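PDB 5Z3E: glycoside hydrolase 15-related protein from Kribbella flavida, which hydrolyses the alpha-1,6-glucosidic linkage of isomaltose from its non-reducing end, yielding beta-D-glucose and D-glucose in the intracellular breakdown of a cyclic tetrasaccharide made from starch. Local coordinates for residues E82-R86 with T162-H167; W156-V160 with W174-I178. The protein carries 1 engineered substitution. One frame throughout, in Å; residues are numbered along the deposited sequence.

Contact 1: residues E82-R86 with T162-H167; sequences EGISR and THAARH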
loop_
_atom_site.group_PDB
_atom_site.type_symbol
_atom_site.label_atom_id
_atom_site.label_comp_id
_atom_site.label_asym_id
_atom_site.label_seq_id
_atom_site.Cartn_x
_atom_site.Cartn_y
_atom_site.Cartn_z
ATOM N N GLU A 82 -2.145 -5.759 7.606
ATOM C CA GLU A 82 -3.090 -4.934 8.347
ATOM C C GLU A 82 -4.485 -5.549 8.320
ATOM O O GLU A 82 -5.170 -5.561 9.347
ATOM C CB GLU A 82 -3.086 -3.504 7.787
ATOM C CG GLU A 82 -4.151 -2.593 8.359
ATOM C CD GLU A 82 -4.073 -2.268 9.844
ATOM O OE1 GLU A 82 -3.165 -2.741 10.557
ATOM O OE2 GLU A 82 -4.987 -1.511 10.287
ATOM N N GLY A 83 -4.922 -6.049 7.174
ATOM C CA GLY A 83 -6.203 -6.748 7.133
ATOM C C GLY A 83 -6.240 -7.949 8.042
ATOM O O GLY A 83 -7.216 -8.182 8.754
ATOM N N ILE A 84 -5.152 -8.731 8.052
ATOM C CA ILE A 84 -5.068 -9.917 8.884
ATOM C C ILE A 84 -5.037 -9.554 10.370
ATOM O O ILE A 84 -5.649 -10.229 11.206
ATOM C CB ILE A 84 -3.842 -10.758 8.466
ATOM C CG1 ILE A 84 -4.033 -11.354 7.064
ATOM C CG2 ILE A 84 -3.494 -11.828 9.491
ATOM C CD1 ILE A 84 -5.168 -12.381 6.951
ATOM N N SER A 85 -4.314 -8.491 10.711
ATOM C CA SER A 85 -4.241 -8.022 12.084
ATOM C C SER A 85 -5.606 -7.562 12.586
ATOM O O SER A 85 -6.021 -7.895 13.702
ATOM C CB SER A 85 -3.223 -6.883 12.181
ATOM O OG SER A 85 -3.171 -6.372 13.496
ATOM N N ARG A 86 -6.341 -6.831 11.752
ATOM C CA ARG A 86 -7.716 -6.437 12.089
ATOM C C ARG A 86 -8.620 -7.629 12.256
ATOM O O ARG A 86 -9.478 -7.651 13.138
ATOM C CB ARG A 86 -8.264 -5.501 11.014
ATOM C CG ARG A 86 -7.709 -4.092 11.071
ATOM C CD ARG A 86 -8.094 -3.307 9.849
ATOM N NE ARG A 86 -7.777 -1.887 9.893
ATOM C CZ ARG A 86 -8.648 -0.891 9.977
ATOM N NH1 ARG A 86 -9.933 -1.120 10.147
ATOM N NH2 ARG A 86 -8.223 0.357 9.871
ATOM N N THR A 162 1.112 -0.091 13.775
ATOM C CA THR A 162 -0.343 -0.202 13.938
ATOM C C THR A 162 -0.709 -1.553 14.530
ATOM O O THR A 162 -1.566 -1.653 15.428
ATOM C CB THR A 162 -1.044 0.039 12.593
ATOM O OG1 THR A 162 -0.722 1.345 12.131
ATOM C CG2 THR A 162 -2.549 -0.058 12.707
ATOM N N HIS A 163 -0.073 -2.619 14.051
ATOM C CA HIS A 163 -0.299 -3.964 14.569
ATOM C C HIS A 163 0.075 -4.071 16.041
ATOM O O HIS A 163 -0.672 -4.616 16.850
ATOM C CB HIS A 163 0.513 -4.939 13.721
ATOM C CG HIS A 163 0.495 -6.335 14.228
ATOM N ND1 HIS A 163 -0.674 -7.075 14.311
ATOM C CD2 HIS A 163 1.508 -7.108 14.680
ATOM C CE1 HIS A 163 -0.336 -8.252 14.794
ATOM N NE2 HIS A 163 0.972 -8.310 15.031
ATOM N N ALA A 164 1.258 -3.560 16.395
ATOM C CA ALA A 164 1.691 -3.640 17.769
ATOM C C ALA A 164 0.780 -2.870 18.700
ATOM O O ALA A 164 0.514 -3.311 19.829
ATOM C CB ALA A 164 3.128 -3.167 17.906
ATOM N N ALA A 165 0.306 -1.715 18.271
ATOM C CA ALA A 165 -0.627 -0.947 19.096
ATOM C C ALA A 165 -1.936 -1.690 19.263
ATOM O O ALA A 165 -2.500 -1.735 20.362
ATOM C CB ALA A 165 -0.874 0.421 18.477
ATOM N N ARG A 166 -2.453 -2.281 18.191
ATOM C CA ARG A 166 -3.734 -2.975 18.237
ATOM C C ARG A 166 -3.704 -4.119 19.230
ATOM O O ARG A 166 -4.673 -4.348 19.954
ATOM C CB ARG A 166 -4.070 -3.500 16.844
ATOM C CG ARG A 166 -5.362 -4.302 16.777
ATOM C CD ARG A 166 -5.705 -4.721 15.355
ATOM N NE ARG A 166 -6.041 -3.539 14.553
ATOM C CZ ARG A 166 -5.338 -3.043 13.537
ATOM N NH1 ARG A 166 -5.710 -1.906 12.989
ATOM N NH2 ARG A 166 -4.267 -3.662 13.073
ATOM N N HIS A 167 -2.603 -4.863 19.244
ATOM C CA HIS A 167 -2.534 -6.109 19.986
ATOM C C HIS A 167 -1.660 -6.051 21.219
ATOM O O HIS A 167 -1.429 -7.070 21.871
ATOM C CB HIS A 167 -2.144 -7.243 19.048
ATOM C CG HIS A 167 -3.199 -7.522 18.025
ATOM N ND1 HIS A 167 -4.436 -8.043 18.357
ATOM C CD2 HIS A 167 -3.226 -7.300 16.685
ATOM C CE1 HIS A 167 -5.157 -8.162 17.256
ATOM N NE2 HIS A 167 -4.456 -7.723 16.225
#
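Two helices of the glycoside hydrolase family 15 catalytic fold, 74-87 and 151-167, whose segments here run nearly parallel, are joined near their C-terminal ends by a salt-bridge network, in which Glu-82 and Arg-166 meet across the gap while Ser-85 receives two histidines. The axes of the short segments run within 2° of each other, 10.2 Å apart. Arg-166 grips the carboxylate end-on: NH1 lies 2.8 Å from Glu-82 OE2, and NH2 lies 2.9 Å from Glu-82 OE1 in a fairly straight bond. The two planes are twisted 53° apart, and NH2 meets OE1 from above the carboxylate plane. A bend at chi3 (-67°) turns the guanidinium of Arg-166 off its otherwise extended chain, and Arg-86 CG lies over the centre of one face. Arg-86, one turn after Glu-82, sends NE to the same OE2 (2.8 Å), so this oxygen accepts from two arginines; the shared anion probably offsets their like charges, and Asp-393 and Glu-394 also engage Arg-86. Small enough to sit between the helices, Ser-85 has its OG at the edge of the His-163 ring, 2.7 Å from ND1, in a hydrogen bond that either could donate, and OG accepts one from Arg-166 NH2 at 3.0 Å. His-167 NE2 donates to Ser-85 O (3.0 Å), a helix carbonyl near the C-terminal end. With a leucine in place of Arg-166, Glu-82 would probably lose its cross-helix mate and Ser-85 OG the hydrogen bond from NH2, leaving the carboxylate tied chiefly to Arg-86. The network of Glu-82, Arg-86 and Arg-166 thus ties together two helices of the (alpha/alpha)6 barrel characteristic of family 15, away from the annotated catalytic residues.

Contact 2: residues W156-V160 with W174-I178; sequences WLWSV and WRAGI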
loop_
_atom_site.group_PDB
_atom_site.type_symbol
_atom_site.label_atom_id
_atom_site.label_comp_id
_atom_site.label_asym_id
_atom_site.label_seq_id
_atom_site.Cartn_x
_atom_site.Cartn_y
_atom_site.Cartn_z
ATOM N N TRP A 156 5.562 -0.400 5.577
ATOM C CA TRP A 156 5.853 -1.409 6.581
ATOM C C TRP A 156 5.921 -0.781 7.969
ATOM O O TRP A 156 5.374 -1.316 8.934
ATOM C CB TRP A 156 7.141 -2.173 6.281
ATOM C CG TRP A 156 7.342 -3.220 7.344
ATOM C CD1 TRP A 156 6.497 -4.237 7.622
ATOM C CD2 TRP A 156 8.351 -3.264 8.358
ATOM N NE1 TRP A 156 6.914 -4.943 8.709
ATOM C CE2 TRP A 156 8.047 -4.360 9.194
ATOM C CE3 TRP A 156 9.490 -2.494 8.639
ATOM C CZ2 TRP A 156 8.864 -4.728 10.269
ATOM C CZ3 TRP A 156 10.281 -2.866 9.710
ATOM C CH2 TRP A 156 9.966 -3.973 10.510
ATOM N N LEU A 157 6.593 0.373 8.093
ATOM C CA LEU A 157 6.645 1.051 9.380
ATOM C C LEU A 157 5.244 1.329 9.907
ATOM O O LEU A 157 4.940 1.091 11.085
ATOM C CB LEU A 157 7.421 2.351 9.254
ATOM C CG LEU A 157 8.926 2.200 9.031
ATOM C CD1 LEU A 157 9.540 3.589 8.910
ATOM C CD2 LEU A 157 9.608 1.417 10.146
ATOM N N TRP A 158 4.374 1.879 9.059
ATOM C CA TRP A 158 2.993 2.101 9.460
ATOM C C TRP A 158 2.339 0.811 9.925
ATOM O O TRP A 158 1.675 0.754 10.971
ATOM C CB TRP A 158 2.209 2.742 8.295
ATOM C CG TRP A 158 0.726 2.600 8.410
ATOM C CD1 TRP A 158 -0.125 3.282 9.232
ATOM C CD2 TRP A 158 -0.087 1.621 7.727
ATOM N NE1 TRP A 158 -1.405 2.797 9.085
ATOM C CE2 TRP A 158 -1.401 1.786 8.173
ATOM C CE3 TRP A 158 0.174 0.660 6.753
ATOM C CZ2 TRP A 158 -2.465 0.995 7.684
ATOM C CZ3 TRP A 158 -0.857 -0.110 6.259
ATOM C CH2 TRP A 158 -2.158 0.076 6.727
ATOM N N SER A 159 2.499 -0.251 9.150
ATOM C CA SER A 159 1.837 -1.516 9.431
ATOM C C SER A 159 2.286 -2.122 10.758
ATOM O O SER A 159 1.461 -2.572 11.565
ATOM C CB SER A 159 2.076 -2.474 8.273
ATOM O OG SER A 159 1.614 -3.766 8.528
ATOM N N VAL A 160 3.588 -2.187 10.983
ATOM C CA VAL A 160 4.083 -2.864 12.180
ATOM C C VAL A 160 3.717 -2.081 13.433
ATOM O O VAL A 160 3.326 -2.669 14.442
ATOM C CB VAL A 160 5.599 -3.193 12.059
ATOM C CG1 VAL A 160 6.497 -1.971 12.113
ATOM C CG2 VAL A 160 5.995 -4.197 13.125
ATOM N N TRP A 174 10.779 -6.224 16.691
ATOM C CA TRP A 174 11.021 -5.842 15.298
ATOM C C TRP A 174 11.862 -4.572 15.177
ATOM O O TRP A 174 12.044 -4.046 14.082
ATOM C CB TRP A 174 9.680 -5.657 14.573
ATOM C CG TRP A 174 8.842 -6.902 14.582
ATOM C CD1 TRP A 174 9.159 -8.099 14.021
ATOM C CD2 TRP A 174 7.538 -7.082 15.166
ATOM N NE1 TRP A 174 8.151 -9.010 14.212
ATOM C CE2 TRP A 174 7.148 -8.402 14.914
ATOM C CE3 TRP A 174 6.669 -6.259 15.893
ATOM C CZ2 TRP A 174 5.908 -8.907 15.333
ATOM C CZ3 TRP A 174 5.472 -6.778 16.320
ATOM C CH2 TRP A 174 5.097 -8.078 16.035
ATOM N N ARG A 175 12.392 -4.073 16.292
ATOM C CA ARG A 175 13.011 -2.757 16.333
ATOM C C ARG A 175 14.238 -2.636 15.445
ATOM O O ARG A 175 14.426 -1.588 14.808
ATOM C CB ARG A 175 13.344 -2.394 17.783
ATOM C CG ARG A 175 14.227 -1.166 17.954
ATOM C CD ARG A 175 13.541 0.132 17.527
ATOM N NE ARG A 175 14.435 1.268 17.787
ATOM C CZ ARG A 175 14.649 1.801 18.984
ATOM N NH1 ARG A 175 13.880 1.483 20.015
ATOM N NH2 ARG A 175 15.618 2.695 19.139
ATOM N N ALA A 176 15.119 -3.638 15.420
ATOM C CA ALA A 176 16.335 -3.467 14.638
ATOM C C ALA A 176 16.008 -3.352 13.151
ATOM O O ALA A 176 16.694 -2.634 12.417
ATOM C CB ALA A 176 17.342 -4.543 14.948
ATOM N N GLY A 177 14.953 -4.021 12.688
ATOM C CA GLY A 177 14.500 -3.849 11.315
ATOM C C GLY A 177 13.846 -2.480 11.079
ATOM O O GLY A 177 14.105 -1.834 10.066
ATOM N N ILE A 178 13.045 -2.046 12.051
ATOM C CA ILE A 178 12.520 -0.679 12.029
ATOM C C ILE A 178 13.650 0.329 11.869
ATOM O O ILE A 178 13.534 1.270 11.075
ATOM C CB ILE A 178 11.676 -0.421 13.301
ATOM C CG1 ILE A 178 10.350 -1.200 13.219
ATOM C CG2 ILE A 178 11.460 1.065 13.519
ATOM C CD1 ILE A 178 9.573 -1.250 14.516
#
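Trp-156 pushes the six-membered end of its indole edge-on against the backbone of Gly-177 and Ile-178, with CZ3 3.7 Å from Ile-178 N. Its CG stands anti to the backbone N (chi1 -178°), which carries the ring out from helix 151-167 to the first turn of helix 175-188. Having no side chain, Gly-177 lets the indole edge come up to the backbone; a CB would point toward it, 3.7 Å from Trp-156 CH2. The side chain of Ile-178 crosses the indole at about a right angle, its CG1 3.9 Å from Trp-156 CZ3, and its two branches then divide the neighbouring helix between them: CG2 meets Leu-157 CD2 at 3.9 Å, while CD1 touches Val-160 CG1 at 4.0 Å. Val-160 is well used, since CG1 also lies over one face of the Trp-156 ring, toward its rim, and CG2 comes obliquely to the Trp-174 indole, 3.5 Å from CE3. Trp-174 occupies the N-cap position, and its backbone O accepts from Ile-178 N in the opening turn. Branched and aromatic side chains thus fill a buried join, with the Trp-156 edge against backbone and the indole nitrogens satisfied by a third helix: Trp-156 NE1 bonds to His-97 and Trp-174 NE1 to Asp-98. Helix 90-105 therefore packs against both tryptophans, while Leu-157 continues the join along helix 175-188 at Ala-181, Val-182 and Leu-185.

Of the helices involved, 74-87 comes first along the chain, followed by helix 90-105; helix 151-167 then supplies a segment to each contact, and helix 175-188 follows. Contact 1 brings 162-167 back to 82-86 and closes a long loop of 75 intervening residues, whereas contact 2 closes a short one of 13, packing consecutive helices together across the loop that connects them. Because 156-160 falls inside the long loop and 174-178 beyond it, the two loops cross. The centres of contacts 1 and 2 are 12 Å apart, and the contacts touch: Glu-82 CG packs 3.7 Å from Trp-158 CH2, and His-163 CD2 lies 4.0 Å from Trp-174 CH2. Helix 151-167 thereby ties helix 74-87 to helix 175-188.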